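PDB 5AH1: triacylglycerol lipase from Clostridium botulinum, which hydrolyses ester bonds of triacylglycerols and synthetic polyesters as a zinc-containing alpha/beta-hydrolase. Local coordinates for residues A[428-433]-A[438-443]. Residues are numbered along the deposited sequence; the frame is centred on the assembly and turned at random.
With K (potassium ion), chain C.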
loop_
_atom_site.group_PDB
_atom_site.type_symbol
_atom_site.label_atom_id
_atom_site.label_comp_id
_atom_site.label_asym_id
_atom_site.label_seq_id
_atom_site.Cartn_x
_atom_site.Cartn_y
_atom_site.Cartn_z
ATOM N N ASP A 428 9.631 5.870 -6.020
ATOM C CA ASP A 428 9.867 6.088 -7.451
ATOM C C ASP A 428 8.791 5.432 -8.307
ATOM O O ASP A 428 8.418 5.956 -9.366
ATOM C CB ASP A 428 11.195 5.476 -7.887
ATOM C CG ASP A 428 12.417 6.221 -7.362
ATOM O OD1 ASP A 428 12.305 7.422 -7.011
ATOM O OD2 ASP A 428 13.505 5.596 -7.306
ATOM N N ILE A 429 8.323 4.260 -7.891
ATOM C CA ILE A 429 7.378 3.491 -8.698
ATOM C C ILE A 429 5.992 4.133 -8.765
ATOM O O ILE A 429 5.194 3.785 -9.636
ATOM C CB ILE A 429 7.299 2.005 -8.218
ATOM C CG1 ILE A 429 6.481 1.118 -9.176
ATOM C CG2 ILE A 429 6.762 1.931 -6.767
ATOM C CD1 ILE A 429 6.980 1.104 -10.623
ATOM N N VAL A 430 5.696 5.057 -7.848
ATOM C CA VAL A 430 4.473 5.857 -7.950
ATOM C C VAL A 430 4.784 7.305 -8.377
ATOM O O VAL A 430 3.948 8.204 -8.208
ATOM C CB VAL A 430 3.616 5.816 -6.652
ATOM C CG1 VAL A 430 3.113 4.417 -6.407
ATOM C CG2 VAL A 430 4.386 6.317 -5.429
ATOM N N GLY A 431 5.952 7.519 -8.981
ATOM C CA GLY A 431 6.244 8.798 -9.622
ATOM C C GLY A 431 6.989 9.811 -8.778
ATOM O O GLY A 431 7.221 10.939 -9.215
ATOM N N THR A 432 7.378 9.406 -7.574
ATOM C CA THR A 432 8.084 10.257 -6.625
ATOM C C THR A 432 9.450 9.610 -6.309
ATOM O O THR A 432 9.629 8.988 -5.257
ATOM C CB THR A 432 7.220 10.423 -5.360
ATOM O OG1 THR A 432 5.990 11.072 -5.726
ATOM C CG2 THR A 432 7.914 11.263 -4.294
ATOM N N PHE A 433 10.434 9.741 -7.205
ATOM C CA PHE A 433 10.395 10.567 -8.415
ATOM C C PHE A 433 10.780 9.710 -9.612
ATOM O O PHE A 433 11.860 9.127 -9.650
ATOM C CB PHE A 433 11.368 11.736 -8.256
ATOM C CG PHE A 433 11.042 12.624 -7.090
ATOM C CD1 PHE A 433 9.957 13.491 -7.147
ATOM C CD2 PHE A 433 11.799 12.581 -5.934
ATOM C CE1 PHE A 433 9.638 14.299 -6.076
ATOM C CE2 PHE A 433 11.489 13.394 -4.863
ATOM C CZ PHE A 433 10.399 14.250 -4.937
ATOM N N ASP A 438 3.775 5.625 -18.735
ATOM C CA ASP A 438 3.666 4.609 -19.783
ATOM C C ASP A 438 3.623 3.196 -19.206
ATOM O O ASP A 438 2.912 2.332 -19.705
ATOM C CB ASP A 438 4.807 4.758 -20.786
ATOM C CG ASP A 438 4.685 6.028 -21.603
ATOM O OD1 ASP A 438 3.596 6.254 -22.170
ATOM O OD2 ASP A 438 5.664 6.803 -21.657
ATOM N N TRP A 439 4.366 2.972 -18.130
ATOM C CA TRP A 439 4.343 1.686 -17.447
ATOM C C TRP A 439 2.926 1.370 -16.976
ATOM O O TRP A 439 2.409 0.262 -17.208
ATOM C CB TRP A 439 5.329 1.702 -16.282
ATOM C CG TRP A 439 5.558 0.364 -15.594
ATOM C CD1 TRP A 439 6.618 -0.467 -15.769
ATOM C CD2 TRP A 439 4.739 -0.245 -14.575
ATOM N NE1 TRP A 439 6.505 -1.570 -14.959
ATOM C CE2 TRP A 439 5.360 -1.459 -14.216
ATOM C CE3 TRP A 439 3.545 0.112 -13.942
ATOM C CZ2 TRP A 439 4.816 -2.326 -13.269
ATOM C CZ3 TRP A 439 3.011 -0.745 -13.001
ATOM C CH2 TRP A 439 3.645 -1.953 -12.670
ATOM N N TYR A 440 2.285 2.341 -16.330
ATOM C CA TYR A 440 0.928 2.133 -15.849
ATOM C C TYR A 440 -0.088 1.952 -16.979
ATOM O O TYR A 440 -0.997 1.130 -16.865
ATOM C CB TYR A 440 0.503 3.263 -14.908
ATOM C CG TYR A 440 1.091 3.103 -13.534
ATOM C CD1 TYR A 440 2.331 3.629 -13.217
ATOM C CD2 TYR A 440 0.419 2.371 -12.566
ATOM C CE1 TYR A 440 2.877 3.452 -11.965
ATOM C CE2 TYR A 440 0.955 2.195 -11.305
ATOM C CZ TYR A 440 2.187 2.731 -11.022
ATOM O OH TYR A 440 2.715 2.538 -9.766
ATOM N N MET A 441 0.059 2.701 -18.070
ATOM C CA MET A 441 -0.841 2.534 -19.211
ATOM C C MET A 441 -0.689 1.139 -19.824
ATOM O O MET A 441 -1.684 0.484 -20.154
ATOM C CB MET A 441 -0.621 3.656 -20.228
ATOM C CG MET A 441 -1.162 4.996 -19.680
ATOM S SD MET A 441 -1.025 6.402 -20.749
ATOM C CE MET A 441 0.725 6.658 -20.668
ATOM N N ASP A 442 0.553 0.677 -19.952
ATOM C CA ASP A 442 0.803 -0.664 -20.452
ATOM C C ASP A 442 0.276 -1.724 -19.499
ATOM O O ASP A 442 -0.209 -2.758 -19.939
ATOM C CB ASP A 442 2.297 -0.888 -20.724
ATOM C CG ASP A 442 2.773 -0.196 -21.990
ATOM O OD1 ASP A 442 1.926 0.288 -22.776
ATOM O OD2 ASP A 442 4.005 -0.138 -22.194
ATOM N N TYR A 443 0.359 -1.481 -18.191
ATOM C CA TYR A 443 -0.162 -2.459 -17.242
ATOM C C TYR A 443 -1.679 -2.519 -17.320
ATOM O O TYR A 443 -2.261 -3.598 -17.242
ATOM C CB TYR A 443 0.264 -2.146 -15.808
ATOM C CG TYR A 443 0.041 -3.273 -14.819
ATOM C CD1 TYR A 443 0.184 -4.607 -15.187
ATOM C CD2 TYR A 443 -0.267 -3.001 -13.497
ATOM C CE1 TYR A 443 0.014 -5.623 -14.279
ATOM C CE2 TYR A 443 -0.431 -4.022 -12.584
ATOM C CZ TYR A 443 -0.292 -5.325 -12.977
ATOM O OH TYR A 443 -0.418 -6.367 -12.077
HETATM K K K C . 14.785 7.469 -6.333
HETATM O O HOH W 1 14.452 8.662 -8.571
HETATM O O HOH W 2 16.837 8.775 -6.181
HETATM O O HOH W 3 14.057 9.563 -5.327
#
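Y440 reaches from helix 437-448, near the C-terminal end of the alpha/beta-hydrolase fold, to the short 3-10 turn that starts at D428, in the loop following strand 415-417. A single hydrogen bond crosses the contact: the phenol OH of Y440 donates to the backbone O of I429 over 2.8 Å. The donor stands above the carbonyl plane, 37° out of it, while I429 O lies at the edge of the Y440 ring, near its plane, 3.3 Å from Y440 CE1.

Two aliphatic side chains lie against the phenol oxygen. CG1 of V430 comes within 3.9 Å of Y440 OH. Turned anti to the backbone N (chi1 -171°), I429 CG1 is carried to 4.1 Å from Y440 OH, and the two side chains cross at roughly a right angle. Both aliphatic side chains also touch H181, at the end of strand 176-181, by what is probably the nucleophile elbow, and I227 of the central sheet packs on I429 and Y440. On the helix itself, CE3 of W439 sits over the centre of one face of the Y440 ring, 3.7 Å above its plane.

At the start of the turn, D428 chelates a potassium ion through both carboxylate oxygens; D425 and the carbonyl of P351 are further protein ligands. A water on this ion donates to F433 O. The turn closes through G431 N to D428 O, and F433 N, the nitrogen of the cis T432-F433 peptide, donates to the anti lone pair of D428 OD1 at 3.0 Å.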